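Local coordinates for putative uncharacterized protein (Neurospora crassa, PDB 3EUT) that probably acts as a type III polyketide synthase of the chalcone and stilbene synthase family, transferring acyl groups, and binds a long-chain fatty acid, at residues 110-115 with 173-178; 181-186 with 249-254; 44-49 with 322-327. All coordinates share one frame; numbering follows the deposited sequence.

Interaction 1. Residues 110-115 with 173-178. With DCR (icosanoic acid), chain E.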
loop_
_atom_site.group_PDB
_atom_site.type_symbol
_atom_site.label_atom_id
_atom_site.label_comp_id
_atom_site.label_asym_id
_atom_site.label_seq_id
_atom_site.Cartn_x
_atom_site.Cartn_y
_atom_site.Cartn_z
ATOM N N THR A 110 4.251 4.732 4.020
ATOM C CA THR A 110 4.402 6.185 3.942
ATOM C C THR A 110 3.051 6.740 3.502
ATOM O O THR A 110 2.299 6.061 2.788
ATOM C CB THR A 110 5.484 6.637 2.922
ATOM O OG1 THR A 110 5.666 8.061 3.028
ATOM C CG2 THR A 110 5.108 6.267 1.451
ATOM N N CYS A 111 2.746 7.963 3.923
ATOM C CA CYS A 111 1.568 8.673 3.417
ATOM C C CYS A 111 1.988 9.979 2.724
ATOM O O CYS A 111 1.144 10.732 2.227
ATOM C CB CYS A 111 0.552 8.929 4.549
ATOM S SG CYS A 111 1.113 10.106 5.842
ATOM N N THR A 112 3.291 10.215 2.632
ATOM C CA THR A 112 3.789 11.464 2.043
ATOM C C THR A 112 4.525 11.266 0.714
ATOM O O THR A 112 5.326 12.134 0.302
ATOM C CB THR A 112 4.686 12.245 3.026
ATOM O OG1 THR A 112 5.703 11.376 3.524
ATOM C CG2 THR A 112 3.869 12.803 4.199
ATOM N N ASP A 113 4.251 10.130 0.057
ATOM C CA ASP A 113 4.689 9.863 -1.318
ATOM C C ASP A 113 3.711 8.986 -2.100
ATOM O O ASP A 113 2.981 8.167 -1.516
ATOM C CB ASP A 113 6.066 9.179 -1.349
ATOM C CG ASP A 113 6.716 9.257 -2.717
ATOM O OD1 ASP A 113 6.747 10.378 -3.293
ATOM O OD2 ASP A 113 7.193 8.219 -3.231
ATOM N N SER A 114 3.725 9.155 -3.423
ATOM C CA SER A 114 3.105 8.229 -4.380
ATOM C C SER A 114 4.055 8.015 -5.562
ATOM O O SER A 114 4.581 8.969 -6.139
ATOM C CB SER A 114 1.762 8.761 -4.888
ATOM O OG SER A 114 1.187 7.847 -5.818
ATOM N N ALA A 115 4.272 6.757 -5.932
ATOM C CA ALA A 115 5.271 6.433 -6.939
ATOM C C ALA A 115 5.067 4.985 -7.373
ATOM O O ALA A 115 4.636 4.154 -6.568
ATOM C CB ALA A 115 6.682 6.599 -6.350
ATOM N N ALA A 173 9.150 2.581 8.064
ATOM C CA ALA A 173 8.293 3.740 7.899
ATOM C C ALA A 173 9.186 4.942 7.558
ATOM O O ALA A 173 10.230 5.150 8.175
ATOM C CB ALA A 173 7.507 4.016 9.165
ATOM N N LEU A 174 8.752 5.703 6.566
ATOM C CA LEU A 174 9.453 6.892 6.102
ATOM C C LEU A 174 8.415 7.978 5.877
ATOM O O LEU A 174 7.476 7.782 5.107
ATOM C CB LEU A 174 10.188 6.614 4.781
ATOM C CG LEU A 174 10.755 7.847 4.043
ATOM C CD1 LEU A 174 11.720 8.641 4.963
ATOM C CD2 LEU A 174 11.461 7.453 2.769
ATOM N N GLU A 175 8.572 9.117 6.546
ATOM C CA GLU A 175 7.685 10.243 6.311
ATOM C C GLU A 175 8.477 11.534 6.083
ATOM O O GLU A 175 9.435 11.839 6.809
ATOM C CB GLU A 175 6.685 10.399 7.448
ATOM C CG GLU A 175 5.871 9.099 7.768
ATOM C CD GLU A 175 4.748 8.810 6.761
ATOM O OE1 GLU A 175 4.666 9.508 5.720
ATOM O OE2 GLU A 175 3.940 7.877 7.020
ATOM N N VAL A 176 8.088 12.252 5.038
ATOM C CA VAL A 176 8.641 13.566 4.746
ATOM C C VAL A 176 7.459 14.525 4.623
ATOM O O VAL A 176 6.883 14.694 3.546
ATOM C CB VAL A 176 9.528 13.570 3.469
ATOM C CG1 VAL A 176 10.042 14.999 3.166
ATOM C CG2 VAL A 176 10.701 12.631 3.622
ATOM N N SER A 177 7.109 15.153 5.741
ATOM C CA SER A 177 5.971 16.057 5.781
ATOM C C SER A 177 6.351 17.538 5.702
ATOM O O SER A 177 5.524 18.359 5.316
ATOM C CB SER A 177 5.121 15.792 7.021
ATOM O OG SER A 177 5.916 15.648 8.178
ATOM N N THR A 178 7.582 17.892 6.055
ATOM C CA THR A 178 7.897 19.321 6.220
ATOM C C THR A 178 7.912 20.105 4.906
ATOM O O THR A 178 7.751 21.327 4.922
ATOM C CB THR A 178 9.195 19.590 7.003
ATOM O OG1 THR A 178 10.310 19.023 6.310
ATOM C CG2 THR A 178 9.094 19.051 8.435
HETATM O O1 DCR E . -3.253 12.919 8.190
HETATM C C1 DCR E . -2.087 12.457 8.312
HETATM O O2 DCR E . -1.834 11.229 8.312
HETATM C C2 DCR E . -0.943 13.436 8.487
HETATM C C3 DCR E . 0.260 13.132 7.592
HETATM C C4 DCR E . 1.343 14.222 7.626
HETATM C C5 DCR E . 0.798 15.626 7.371
HETATM C C6 DCR E . 1.834 16.604 6.816
HETATM C C7 DCR E . 1.402 18.053 7.051
HETATM C C8 DCR E . 2.416 19.097 6.585
HETATM C C9 DCR E . 3.160 19.673 7.784
HETATM C C10 DCR E . 4.185 20.734 7.405
HETATM C C11 DCR E . 5.226 20.864 8.513
HETATM C C12 DCR E . 5.778 22.279 8.604
HETATM C C13 DCR E . 7.196 22.354 8.064
HETATM C C14 DCR E . 8.128 23.249 8.877
HETATM C C15 DCR E . 9.532 23.173 8.286
HETATM C C16 DCR E . 9.966 24.415 7.509
HETATM C C17 DCR E . 10.346 24.111 6.057
HETATM C C18 DCR E . 11.466 23.090 5.882
HETATM C C19 DCR E . 11.940 23.097 4.438
HETATM C C20 DCR E . 12.090 21.704 3.872
HETATM O O HOH W 1 6.994 14.378 0.877
#

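Interaction 2. Residues 181-186 with 249-254. With DCR (icosanoic acid), chain E.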
loop_
_atom_site.group_PDB
_atom_site.type_symbol
_atom_site.label_atom_id
_atom_site.label_comp_id
_atom_site.label_asym_id
_atom_site.label_seq_id
_atom_site.Cartn_x
_atom_site.Cartn_y
_atom_site.Cartn_z
ATOM N N VAL A 181 4.931 22.507 3.706
ATOM C CA VAL A 181 4.704 23.743 4.444
ATOM C C VAL A 181 4.025 24.831 3.595
ATOM O O VAL A 181 3.101 25.479 4.067
ATOM C CB VAL A 181 6.004 24.286 5.116
ATOM C CG1 VAL A 181 7.072 24.624 4.087
ATOM C CG2 VAL A 181 5.702 25.484 6.018
ATOM N N ARG A 182 4.475 25.010 2.359
ATOM C CA ARG A 182 3.924 26.062 1.487
ATOM C C ARG A 182 2.497 25.763 1.063
ATOM O O ARG A 182 1.695 26.677 0.860
ATOM C CB ARG A 182 4.811 26.268 0.255
ATOM C CG ARG A 182 6.148 26.979 0.520
ATOM C CD ARG A 182 5.979 28.493 0.743
ATOM N NE ARG A 182 5.303 29.138 -0.380
ATOM C CZ ARG A 182 5.916 29.608 -1.462
ATOM N NH1 ARG A 182 7.236 29.531 -1.583
ATOM N NH2 ARG A 182 5.199 30.154 -2.436
ATOM N N SER A 183 2.187 24.475 0.891
ATOM C CA SER A 183 0.817 24.034 0.610
ATOM C C SER A 183 -0.139 24.402 1.747
ATOM O O SER A 183 -1.199 25.010 1.521
ATOM C CB SER A 183 0.794 22.514 0.368
ATOM O OG SER A 183 -0.540 22.012 0.377
ATOM N N GLU A 184 0.213 24.018 2.975
ATOM C CA GLU A 184 -0.595 24.383 4.128
ATOM C C GLU A 184 -0.713 25.911 4.274
ATOM O O GLU A 184 -1.792 26.413 4.539
ATOM C CB GLU A 184 -0.059 23.742 5.410
ATOM C CG GLU A 184 -0.323 22.216 5.484
ATOM C CD GLU A 184 -1.809 21.896 5.377
ATOM O OE1 GLU A 184 -2.603 22.458 6.174
ATOM O OE2 GLU A 184 -2.184 21.087 4.496
ATOM N N LEU A 185 0.386 26.634 4.080
ATOM C CA LEU A 185 0.346 28.103 4.150
ATOM C C LEU A 185 -0.658 28.676 3.139
ATOM O O LEU A 185 -1.482 29.509 3.494
ATOM C CB LEU A 185 1.742 28.704 3.969
ATOM C CG LEU A 185 2.730 28.472 5.121
ATOM C CD1 LEU A 185 4.107 29.002 4.742
ATOM C CD2 LEU A 185 2.238 29.052 6.453
ATOM N N GLU A 186 -0.621 28.181 1.905
ATOM C CA GLU A 186 -1.548 28.641 0.864
ATOM C C GLU A 186 -3.011 28.382 1.240
ATOM O O GLU A 186 -3.857 29.268 1.083
ATOM C CB GLU A 186 -1.185 28.057 -0.510
ATOM C CG GLU A 186 -1.873 28.756 -1.691
ATOM C CD GLU A 186 -0.935 28.991 -2.884
ATOM O OE1 GLU A 186 -1.046 28.246 -3.884
ATOM O OE2 GLU A 186 -0.082 29.922 -2.825
ATOM N N GLY A 249 0.357 18.301 -3.451
ATOM C CA GLY A 249 0.717 17.234 -2.507
ATOM C C GLY A 249 -0.487 16.574 -1.852
ATOM O O GLY A 249 -1.315 15.958 -2.521
ATOM N N TRP A 250 -0.580 16.688 -0.534
ATOM C CA TRP A 250 -1.738 16.180 0.178
ATOM C C TRP A 250 -2.175 17.219 1.183
ATOM O O TRP A 250 -1.336 17.862 1.821
ATOM C CB TRP A 250 -1.456 14.843 0.893
ATOM C CG TRP A 250 -1.221 13.670 -0.016
ATOM C CD1 TRP A 250 -2.130 12.705 -0.354
ATOM C CD2 TRP A 250 -0.001 13.331 -0.695
ATOM N NE1 TRP A 250 -1.557 11.789 -1.202
ATOM C CE2 TRP A 250 -0.250 12.142 -1.427
ATOM C CE3 TRP A 250 1.274 13.916 -0.762
ATOM C CZ2 TRP A 250 0.726 11.528 -2.226
ATOM C CZ3 TRP A 250 2.257 13.308 -1.554
ATOM C CH2 TRP A 250 1.975 12.119 -2.277
ATOM N N LYS A 251 -3.489 17.364 1.321
ATOM C CA LYS A 251 -4.083 18.331 2.226
ATOM C C LYS A 251 -4.600 17.632 3.477
ATOM O O LYS A 251 -5.393 16.683 3.394
ATOM C CB LYS A 251 -5.231 19.079 1.534
ATOM C CG LYS A 251 -4.833 19.860 0.274
ATOM C CD LYS A 251 -4.022 21.088 0.629
ATOM C CE LYS A 251 -3.996 22.078 -0.509
ATOM N NZ LYS A 251 -2.981 23.134 -0.263
ATOM N N VAL A 252 -4.144 18.134 4.621
ATOM C CA VAL A 252 -4.531 17.654 5.946
ATOM C C VAL A 252 -5.998 17.923 6.270
ATOM O O VAL A 252 -6.507 19.028 6.039
ATOM C CB VAL A 252 -3.620 18.280 7.033
ATOM C CG1 VAL A 252 -4.056 17.870 8.449
ATOM C CG2 VAL A 252 -2.173 17.883 6.779
ATOM N N VAL A 253 -6.674 16.885 6.768
ATOM C CA VAL A 253 -7.976 17.021 7.412
ATOM C C VAL A 253 -7.768 16.593 8.866
ATOM O O VAL A 253 -7.266 15.507 9.118
ATOM C CB VAL A 253 -9.056 16.143 6.735
ATOM C CG1 VAL A 253 -10.407 16.245 7.480
ATOM C CG2 VAL A 253 -9.208 16.509 5.255
ATOM N N LEU A 254 -8.123 17.456 9.817
ATOM C CA LEU A 254 -7.872 17.180 11.236
ATOM C C LEU A 254 -8.789 18.027 12.078
ATOM O O LEU A 254 -8.545 19.222 12.270
ATOM C CB LEU A 254 -6.396 17.402 11.591
ATOM C CG LEU A 254 -5.779 17.337 12.994
ATOM C CD1 LEU A 254 -6.332 16.214 13.872
ATOM C CD2 LEU A 254 -4.278 17.157 12.803
HETATM O O1 DCR E . -3.253 12.919 8.190
HETATM C C1 DCR E . -2.087 12.457 8.312
HETATM O O2 DCR E . -1.834 11.229 8.312
HETATM C C2 DCR E . -0.943 13.436 8.487
HETATM C C3 DCR E . 0.260 13.132 7.592
HETATM C C4 DCR E . 1.343 14.222 7.626
HETATM C C5 DCR E . 0.798 15.626 7.371
HETATM C C6 DCR E . 1.834 16.604 6.816
HETATM C C7 DCR E . 1.402 18.053 7.051
HETATM C C8 DCR E . 2.416 19.097 6.585
HETATM C C9 DCR E . 3.160 19.673 7.784
HETATM C C10 DCR E . 4.185 20.734 7.405
HETATM C C11 DCR E . 5.226 20.864 8.513
HETATM C C12 DCR E . 5.778 22.279 8.604
HETATM C C13 DCR E . 7.196 22.354 8.064
HETATM C C14 DCR E . 8.128 23.249 8.877
HETATM C C15 DCR E . 9.532 23.173 8.286
HETATM C C16 DCR E . 9.966 24.415 7.509
HETATM C C17 DCR E . 10.346 24.111 6.057
HETATM C C18 DCR E . 11.466 23.090 5.882
HETATM C C19 DCR E . 11.940 23.097 4.438
HETATM C C20 DCR E . 12.090 21.704 3.872
HETATM O O HOH W 2 -0.535 20.255 2.479
#

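Interaction 3. Residues 44-49 with 322-327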
loop_
_atom_site.group_PDB
_atom_site.type_symbol
_atom_site.label_atom_id
_atom_site.label_comp_id
_atom_site.label_asym_id
_atom_site.label_seq_id
_atom_site.Cartn_x
_atom_site.Cartn_y
_atom_site.Cartn_z
ATOM N N ARG A 44 2.862 27.601 18.499
ATOM C CA ARG A 44 3.632 27.790 19.719
ATOM C C ARG A 44 2.965 27.214 20.972
ATOM O O ARG A 44 3.499 27.352 22.083
ATOM C CB ARG A 44 3.973 29.281 19.870
ATOM C CG ARG A 44 4.993 29.705 18.812
ATOM C CD ARG A 44 5.210 31.185 18.779
ATOM N NE ARG A 44 6.179 31.552 17.755
ATOM C CZ ARG A 44 7.496 31.577 17.932
ATOM N NH1 ARG A 44 8.043 31.261 19.107
ATOM N NH2 ARG A 44 8.270 31.933 16.925
ATOM N N TYR A 45 1.802 26.580 20.804
ATOM C CA TYR A 45 1.077 25.970 21.931
ATOM C C TYR A 45 1.116 24.434 21.954
ATOM O O TYR A 45 0.430 23.815 22.774
ATOM C CB TYR A 45 -0.417 26.358 21.952
ATOM C CG TYR A 45 -0.825 27.793 21.677
ATOM C CD1 TYR A 45 -0.081 28.881 22.151
ATOM C CD2 TYR A 45 -2.018 28.058 20.983
ATOM C CE1 TYR A 45 -0.493 30.207 21.897
ATOM C CE2 TYR A 45 -2.434 29.363 20.725
ATOM C CZ TYR A 45 -1.672 30.437 21.191
ATOM O OH TYR A 45 -2.109 31.736 20.944
ATOM N N THR A 46 1.887 23.816 21.066
ATOM C CA THR A 46 1.877 22.361 20.927
ATOM C C THR A 46 2.646 21.630 22.020
ATOM O O THR A 46 2.329 20.482 22.344
ATOM C CB THR A 46 2.482 21.934 19.589
ATOM O OG1 THR A 46 3.801 22.486 19.491
ATOM C CG2 THR A 46 1.597 22.413 18.416
ATOM N N GLY A 47 3.664 22.279 22.573
ATOM C CA GLY A 47 4.598 21.605 23.467
ATOM C C GLY A 47 5.737 20.917 22.723
ATOM O O GLY A 47 6.539 20.221 23.337
ATOM N N ILE A 48 5.802 21.101 21.400
ATOM C CA ILE A 48 6.934 20.651 20.594
ATOM C C ILE A 48 8.009 21.748 20.604
ATOM O O ILE A 48 7.750 22.872 20.191
ATOM C CB ILE A 48 6.543 20.378 19.119
ATOM C CG1 ILE A 48 5.379 19.384 19.011
ATOM C CG2 ILE A 48 7.751 19.864 18.342
ATOM C CD1 ILE A 48 4.771 19.282 17.581
ATOM N N ASP A 49 9.206 21.414 21.083
ATOM C CA ASP A 49 10.309 22.369 21.154
ATOM C C ASP A 49 11.009 22.526 19.803
ATOM O O ASP A 49 11.271 23.654 19.348
ATOM C CB ASP A 49 11.310 21.927 22.228
ATOM C CG ASP A 49 12.435 22.941 22.464
ATOM O OD1 ASP A 49 12.239 24.151 22.249
ATOM O OD2 ASP A 49 13.525 22.514 22.890
ATOM N N ASP A 322 9.516 12.380 25.048
ATOM C CA ASP A 322 10.857 12.651 24.520
ATOM C C ASP A 322 10.899 12.870 22.999
ATOM O O ASP A 322 11.509 13.830 22.522
ATOM C CB ASP A 322 11.842 11.538 24.911
ATOM C CG ASP A 322 13.256 11.836 24.464
ATOM O OD1 ASP A 322 13.981 12.498 25.227
ATOM O OD2 ASP A 322 13.659 11.415 23.356
ATOM N N ARG A 323 10.264 11.976 22.241
ATOM C CA ARG A 323 10.215 12.135 20.782
ATOM C C ARG A 323 9.367 13.352 20.384
ATOM O O ARG A 323 9.753 14.115 19.501
ATOM C CB ARG A 323 9.710 10.851 20.092
ATOM C CG ARG A 323 10.786 9.759 19.849
ATOM C CD ARG A 323 12.087 9.911 20.709
ATOM N NE ARG A 323 13.246 9.547 19.892
ATOM C CZ ARG A 323 14.467 10.052 20.012
ATOM N NH1 ARG A 323 14.749 10.980 20.921
ATOM N NH2 ARG A 323 15.415 9.626 19.188
ATOM N N TYR A 324 8.229 13.541 21.045
ATOM C CA TYR A 324 7.299 14.623 20.681
ATOM C C TYR A 324 7.939 15.990 20.886
ATOM O O TYR A 324 7.938 16.831 19.973
ATOM C CB TYR A 324 6.009 14.522 21.504
ATOM C CG TYR A 324 4.943 15.557 21.171
ATOM C CD1 TYR A 324 4.238 15.506 19.966
ATOM C CD2 TYR A 324 4.620 16.562 22.079
ATOM C CE1 TYR A 324 3.234 16.453 19.671
ATOM C CE2 TYR A 324 3.617 17.515 21.793
ATOM C CZ TYR A 324 2.945 17.461 20.587
ATOM O OH TYR A 324 1.958 18.406 20.310
ATOM N N ILE A 325 8.493 16.196 22.082
ATOM C CA ILE A 325 9.097 17.479 22.452
ATOM C C ILE A 325 10.301 17.838 21.583
ATOM O O ILE A 325 10.439 18.990 21.138
ATOM C CB ILE A 325 9.485 17.520 23.967
ATOM C CG1 ILE A 325 8.226 17.544 24.832
ATOM C CG2 ILE A 325 10.326 18.778 24.312
ATOM C CD1 ILE A 325 8.512 17.356 26.325
ATOM N N ASN A 326 11.157 16.848 21.340
ATOM C CA ASN A 326 12.435 17.080 20.708
ATOM C C ASN A 326 12.419 16.873 19.199
ATOM O O ASN A 326 13.327 17.359 18.516
ATOM C CB ASN A 326 13.535 16.217 21.352
ATOM C CG ASN A 326 13.773 16.570 22.806
ATOM O OD1 ASN A 326 13.599 15.742 23.684
ATOM N ND2 ASN A 326 14.139 17.813 23.065
ATOM N N HIS A 327 11.402 16.169 18.683
ATOM C CA HIS A 327 11.363 15.855 17.245
ATOM C C HIS A 327 10.024 16.108 16.555
ATOM O O HIS A 327 9.979 16.191 15.338
ATOM C CB HIS A 327 11.817 14.400 16.984
ATOM C CG HIS A 327 13.201 14.105 17.477
ATOM N ND1 HIS A 327 14.323 14.282 16.698
ATOM C CD2 HIS A 327 13.646 13.682 18.685
ATOM C CE1 HIS A 327 15.399 13.956 17.393
ATOM N NE2 HIS A 327 15.017 13.603 18.608
#

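Interaction 1. Residues 110-115 with 173-178
Glu175 reaches obliquely across Thr110 and Thr112 where two parallel neighbours in the mixed sheet of the thiolase fold, strands 105-109 and 168-175, run out into loops. Its side chain leaves beside its own backbone N (chi1 -54°) and bends at chi2, which swings the carboxylate against the backbone of 110-112. There OE1 offers its syn lone pair to Cys111 N, 3.1 Å away, in an almost straight bond (170°), while OE2 adds a weak second one. OE2 is also held by Ser332, so the carboxylate is fixed from two parts of the chain. Two threonine hydroxyls approach OE1 from the same side. Thr110 OG1 donates to Leu174 O at 2.8 Å and accepts from Thr112 N, forming an ST turn that bends the chain. Thr112 OG1 takes the N-H of Val176 at 3.0 Å; it also lies 3.1 Å from Glu175 OE1, although another acceptor competes for its proton. Were Glu175 an alanine, Cys111 N and Ser332 OG would probably be left without their carboxylate partner, and the turn less firmly tied to the strand. A water bridges the carbonyls Thr112 O and Val176 O, and the bound icosanoic acid runs past the same corner: its C3 lies 3.6 Å from Cys111 SG, and its C6 only 3.4 Å from Ser177 CB.

Interaction 2. Residues 181-186 with 249-254
Lys251 crosses from strand 249-254 to helix 181-191 and gives its ammonium to Ser183, NZ to OG 2.8 Å. The serine hydroxyl stands anti to its backbone N (chi1 167°), a setting that aims it at the strand, and it works in both directions: it accepts from the lysine and donates to a water at 2.7 Å. That water in turn donates to Glu184 OE2. It also donates to the strand backbone, the water oxygen lying 2.6 Å from Trp250 O, so one molecule joins a side chain of each of two successive helix residues to the strand. Glu184 meets Val252 at about a right angle, OE2 lying 3.9 Å from CG2.

A second shell sets these groups in place. The other carboxylate oxygen of Glu184 is committed to a salt bridge with Arg195, and Lys251 NZ has a further partner in Ser187, one turn along the helix from Ser183. Glu184 OE2 is not in contact with Lys251 NZ, but the opposite charges, 5.2 Å apart, probably still attract. Trp250 starts its side chain away from the helix, and its NE1 is hydrogen-bonded to Ser114 of the second subunit.

Val252 CG2 approaches C7 of the icosanoic acid at 3.6 Å, and Val181 CB approaches C13. The axes of segments 181-186 and 249-254 cross at -52°, and the strand is one arm of the antiparallel hairpin 241-254: together they line part of the path of the bound fatty acid, consistent with an acyl-binding tunnel in a type III polyketide synthase of the thiolase fold.

Interaction 3. Residues 44-49 with 322-327
The Tyr324 ring carries Ile48 over one face and Thr46 O at its edge, near the ring plane. CG1 of Ile48 makes a CH-pi contact, 3.7 Å from the ring centroid and 21° off its normal, displaced toward the rim on the hydroxyl side, where CZ is the nearest ring atom. The two side chains cross at about a right angle. Tyr324 holds CG opposite its backbone N (chi1 -177°), which carries the ring out along the loop until OH can donate to Thr46 O at 2.9 Å; the hydroxyl approaches from above the carbonyl plane, 41° out of it.

Beyond the ring, the loop joins the helix through its backbone. Asp49 N donates to Ile325 O at 2.7 Å, in the carbonyl plane and on a lone pair, while Gly47 O rests against Ile325 CG1 at 3.5 Å. An ST turn, Ile48 N to Thr46 OG1 at 3.1 Å, bends the loop here, with Gly47 at a positive phi in its middle.

The contact lies at the surface, where the loop between helix 34-42 and strand 51-53 meets the last turns of helix 318-327. Gln50 continues the backbone bonding to Ile325, His327 reaches Ser52 on strand 51-53, and helix 334-342 packs against Arg323.

In the fold
Interactions 1 and 2 are buried and adjoining, whereas interaction 3 lies at the surface, about 8 Å and 10 Å from them at the nearest atoms. Strand 168-175 and helix 181-191 follow one another in the chain, and both contacts touch the same fatty acid, over overlapping lengths of its chain; the Trp250 ring of interaction 2 packs on the backbone of residues 111-114. Their chemistry is dominated by buried polar networks, each with a bridging water and a glutamate whose other oxygen is paired outside the contact. Interaction 3 instead combines an aromatic face with backbone bonds. Like interaction 2, it joins the N-terminal and C-terminal family regions, and its chain loop encloses both others.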